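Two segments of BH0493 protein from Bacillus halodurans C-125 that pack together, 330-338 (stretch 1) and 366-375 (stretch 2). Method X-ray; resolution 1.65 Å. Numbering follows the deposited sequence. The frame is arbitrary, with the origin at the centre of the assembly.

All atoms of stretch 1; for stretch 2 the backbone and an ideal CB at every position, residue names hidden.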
# COMPACT_ATOMS: atom_id res chain seq x y z
N MET C 330 6.88 -10.62 0.39
CA MET C 330 7.42 -9.27 0.25
C MET C 330 8.65 -9.25 -0.68
O MET C 330 9.12 -8.17 -1.06
CB MET C 330 7.86 -8.66 1.60
CG MET C 330 6.79 -8.61 2.74
SD MET C 330 5.47 -7.42 2.37
CE MET C 330 4.38 -8.44 1.40
N ASN C 331 9.15 -10.42 -1.06
CA ASN C 331 10.41 -10.46 -1.71
C ASN C 331 10.24 -10.38 -3.22
O ASN C 331 10.75 -11.20 -3.95
CB ASN C 331 11.22 -11.69 -1.23
CG ASN C 331 12.70 -11.60 -1.53
OD1 ASN C 331 13.20 -10.58 -1.94
ND2 ASN C 331 13.41 -12.72 -1.37
N ASN C 332 9.56 -9.32 -3.70
CA ASN C 332 9.27 -9.14 -5.11
C ASN C 332 9.61 -7.68 -5.40
O ASN C 332 9.37 -6.82 -4.51
CB ASN C 332 7.75 -9.38 -5.27
CG ASN C 332 7.39 -10.85 -5.06
OD1 ASN C 332 7.79 -11.67 -5.88
ND2 ASN C 332 6.67 -11.19 -3.94
N PRO C 333 10.17 -7.40 -6.59
CA PRO C 333 10.67 -6.01 -6.93
C PRO C 333 9.72 -4.85 -6.54
O PRO C 333 10.16 -3.86 -5.99
CB PRO C 333 10.87 -6.10 -8.46
CG PRO C 333 11.48 -7.52 -8.57
CD PRO C 333 10.53 -8.34 -7.66
N GLU C 334 8.44 -4.96 -6.82
CA GLU C 334 7.52 -3.82 -6.54
C GLU C 334 7.48 -3.55 -5.02
O GLU C 334 7.50 -2.40 -4.56
CB GLU C 334 6.11 -4.18 -7.07
CG GLU C 334 5.02 -3.17 -6.67
CD GLU C 334 5.16 -1.84 -7.44
OE1 GLU C 334 6.04 -1.72 -8.33
OE2 GLU C 334 4.35 -0.94 -7.12
N ILE C 335 7.51 -4.62 -4.23
CA ILE C 335 7.44 -4.50 -2.78
C ILE C 335 8.80 -4.16 -2.19
O ILE C 335 8.88 -3.31 -1.31
CB ILE C 335 6.78 -5.78 -2.14
CG1 ILE C 335 5.35 -6.05 -2.74
CG2 ILE C 335 6.81 -5.65 -0.58
CD1 ILE C 335 4.30 -4.95 -2.51
N ILE C 336 9.84 -4.85 -2.63
CA ILE C 336 11.22 -4.51 -2.18
C ILE C 336 11.49 -2.99 -2.37
O ILE C 336 11.99 -2.30 -1.46
CB ILE C 336 12.29 -5.33 -2.91
CG1 ILE C 336 12.07 -6.85 -2.63
CG2 ILE C 336 13.69 -4.77 -2.54
CD1 ILE C 336 12.95 -7.71 -3.65
N ASN C 337 11.10 -2.48 -3.53
CA ASN C 337 11.36 -1.07 -3.82
C ASN C 337 10.56 -0.17 -2.82
O ASN C 337 11.11 0.76 -2.19
CB ASN C 337 10.90 -0.76 -5.25
CG ASN C 337 11.16 0.69 -5.59
OD1 ASN C 337 12.31 1.13 -5.56
ND2 ASN C 337 10.10 1.42 -5.86
N GLU C 338 9.24 -0.37 -2.70
CA GLU C 338 8.49 0.50 -1.79
C GLU C 338 8.97 0.38 -0.35
O GLU C 338 9.11 1.42 0.34
CB GLU C 338 6.97 0.32 -1.91
CG GLU C 338 6.43 -1.01 -1.30
CD GLU C 338 4.86 -1.10 -1.41
OE1 GLU C 338 4.23 -1.77 -0.55
OE2 GLU C 338 4.28 -0.52 -2.36
N UNK C 366 20.82 -15.21 -7.21
CA UNK C 366 19.72 -14.31 -7.69
C UNK C 366 19.14 -13.46 -6.58
O UNK C 366 18.73 -12.28 -6.81
CB UNK C 366 18.59 -15.13 -8.32
N UNK C 367 19.06 -13.99 -5.36
CA UNK C 367 18.43 -13.20 -4.32
C UNK C 367 19.25 -11.92 -4.11
O UNK C 367 18.68 -10.82 -3.94
CB UNK C 367 18.31 -14.00 -3.02
N UNK C 368 20.57 -12.01 -4.11
CA UNK C 368 21.43 -10.83 -3.90
C UNK C 368 21.54 -9.97 -5.16
O UNK C 368 21.54 -8.75 -5.08
CB UNK C 368 22.83 -11.27 -3.46
N UNK C 369 21.63 -10.58 -6.32
CA UNK C 369 21.69 -9.80 -7.57
C UNK C 369 20.41 -8.94 -7.71
O UNK C 369 20.47 -7.72 -8.00
CB UNK C 369 21.85 -10.73 -8.78
N UNK C 370 19.25 -9.57 -7.55
CA UNK C 370 17.99 -8.84 -7.81
C UNK C 370 17.77 -7.75 -6.77
O UNK C 370 17.24 -6.65 -7.09
CB UNK C 370 16.80 -9.80 -7.81
N UNK C 371 18.13 -8.05 -5.51
CA UNK C 371 17.95 -7.07 -4.44
C UNK C 371 18.98 -5.97 -4.51
O UNK C 371 18.68 -4.86 -4.21
CB UNK C 371 18.02 -7.75 -3.07
N UNK C 372 20.23 -6.32 -4.79
CA UNK C 372 21.25 -5.25 -4.86
C UNK C 372 20.93 -4.17 -5.89
O UNK C 372 21.10 -3.01 -5.60
CB UNK C 372 22.62 -5.86 -5.19
N UNK C 373 20.39 -4.56 -7.06
CA UNK C 373 20.10 -3.58 -8.13
C UNK C 373 19.05 -2.59 -7.60
O UNK C 373 19.21 -1.39 -7.76
CB UNK C 373 19.60 -4.27 -9.40
N UNK C 374 18.02 -3.09 -6.91
CA UNK C 374 16.98 -2.25 -6.33
C UNK C 374 17.53 -1.35 -5.24
O UNK C 374 17.27 -0.14 -5.20
CB UNK C 374 15.85 -3.12 -5.77
N UNK C 375 18.25 -1.95 -4.30
CA UNK C 375 18.85 -1.15 -3.21
C UNK C 375 19.81 -0.06 -3.77
O UNK C 375 19.77 1.11 -3.28
CB UNK C 375 19.61 -2.07 -2.25

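Stretch 2 is helical throughout, and its axis comes no nearer than 9.9 Å to that of helix 333-338, at 44° between their N-to-C directions. At that spacing small and medium side chains can fill the gap, most directly from positions whose CB looks across, though sideways positions can still reach it with their ends.

Position 366 points sideways, with nothing of stretch 1 within 5.5 Å of its ideal CB, so the contact sets almost no rule. It is Tyr366, whose ring end swings nearer, yet Tyr366 OH stays 6.0 Å from Asn331 ND2.

Position 367 also points sideways, its ideal CB 5.3 Å from Asn331 ND2. A long, flexible chain could turn back toward that amide, and a polar end would suit it; a short polar residue working through water is another choice. Lys367 takes the long route. Its NZ stops 3.7 Å from Asn331 ND2, as expected of two donors, and one water accepts from both: 2.7 Å from Lys367 NZ and 2.8 Å from Asn331 ND2.

Positions 368 and 369 are out of reach, and stretch 1 does not choose between residue types there. They are Trp368 and His369.

Position 370 points toward stretch 1 but meets open space, which many sizes would tolerate. In His370, with chi1 in m, CB stays 5.8 Å from Pro333 CG, and the ring nitrogens are bonded elsewhere in the structure.

Position 371 points sideways, its ideal CB 5.1 Å from Ile336 CD1, with the carbonyl of Asn331's side chain beyond. Alanine, serine or threonine would be reasonable: little bulk beside the methyl, perhaps a hydroxyl for the amide. Ser371 places OG 4.0 Å from Ile336 CD1 and reaches Asn331 through a water, which lies 2.7 Å from Ser371 OG and 2.9 Å from Asn331 OD1.

Positions 372 and 373 are again out of reach and free of constraint from this contact; they hold Lys372 and Ser373.

Position 374 carries the contact. Its ideal CB points toward stretch 1, 4.2 Å from Ile336 CG2 and 5.3 Å from Asn337 N. The CA of 374 is 6.3 Å from Asn337 CA. Facing Pro333 and Ile336, an apolar chain fits: valine, leucine, isoleucine or methionine. Ile374 takes the m,t rotamer. Ile374 CG2 lies 3.9 Å from Ile336 CG2 and 3.8 Å from Asn337 CA; Ile374 CD1 lies 3.6 Å from Pro333 CA and also 4.0 Å from Ile336 CG2. It has the largest area covered by the other stretch.

Position 375 points away, leaving its residue unspecified by this contact. Ile375 CG1 stays 5.2 Å from Ile336 CG2.

The rule is one apolar anchor, with water joining the polar ends.

Stretch 2 366-375: YKWHHSKSII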
# COMPACT_ATOMS: atom_id res chain seq x y z
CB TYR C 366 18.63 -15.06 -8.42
CG TYR C 366 17.42 -15.54 -7.64
CD1 TYR C 366 16.41 -14.64 -7.24
CD2 TYR C 366 17.23 -16.92 -7.35
CE1 TYR C 366 15.24 -15.06 -6.65
CE2 TYR C 366 16.05 -17.34 -6.72
CZ TYR C 366 15.08 -16.42 -6.35
OH TYR C 366 13.89 -16.82 -5.75
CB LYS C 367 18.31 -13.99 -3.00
CG LYS C 367 17.44 -15.25 -3.15
CD LYS C 367 16.04 -15.04 -2.74
CE LYS C 367 15.39 -16.44 -2.57
NZ LYS C 367 13.95 -16.26 -2.23
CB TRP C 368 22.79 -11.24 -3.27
CG TRP C 368 22.53 -11.63 -1.86
CD1 TRP C 368 22.54 -12.90 -1.33
CD2 TRP C 368 22.07 -10.77 -0.82
NE1 TRP C 368 22.18 -12.86 -0.02
CE2 TRP C 368 21.85 -11.57 0.31
CE3 TRP C 368 21.83 -9.39 -0.75
CZ2 TRP C 368 21.42 -11.04 1.52
CZ3 TRP C 368 21.44 -8.85 0.44
CH2 TRP C 368 21.20 -9.69 1.57
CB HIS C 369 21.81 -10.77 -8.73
CG HIS C 369 21.92 -10.13 -10.09
ND1 HIS C 369 20.86 -9.49 -10.71
CD2 HIS C 369 22.94 -10.10 -10.97
CE1 HIS C 369 21.25 -9.05 -11.89
NE2 HIS C 369 22.51 -9.41 -12.08
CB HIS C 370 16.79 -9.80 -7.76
CG HIS C 370 16.75 -10.83 -8.85
ND1 HIS C 370 15.65 -11.64 -9.05
CD2 HIS C 370 17.66 -11.20 -9.79
CE1 HIS C 370 15.89 -12.48 -10.05
NE2 HIS C 370 17.09 -12.21 -10.54
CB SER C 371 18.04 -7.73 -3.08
OG SER C 371 16.81 -8.46 -2.87
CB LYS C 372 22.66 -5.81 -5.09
CG LYS C 372 23.26 -6.27 -3.76
CD LYS C 372 24.73 -6.82 -4.02
CE LYS C 372 25.55 -6.89 -2.68
NZ LYS C 372 27.02 -7.24 -2.91
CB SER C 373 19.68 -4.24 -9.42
OG SER C 373 18.51 -4.98 -9.30
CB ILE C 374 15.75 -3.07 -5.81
CG1 ILE C 374 15.15 -3.85 -6.97
CG2 ILE C 374 14.75 -2.11 -5.14
CD1 ILE C 374 14.06 -4.86 -6.50
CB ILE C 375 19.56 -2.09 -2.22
CG1 ILE C 375 18.50 -3.00 -1.53
CG2 ILE C 375 20.32 -1.24 -1.17
CD1 ILE C 375 19.25 -4.09 -0.73
O HOH W 1 15.47 -10.65 -3.77
O HOH W 2 12.52 -15.12 -0.28
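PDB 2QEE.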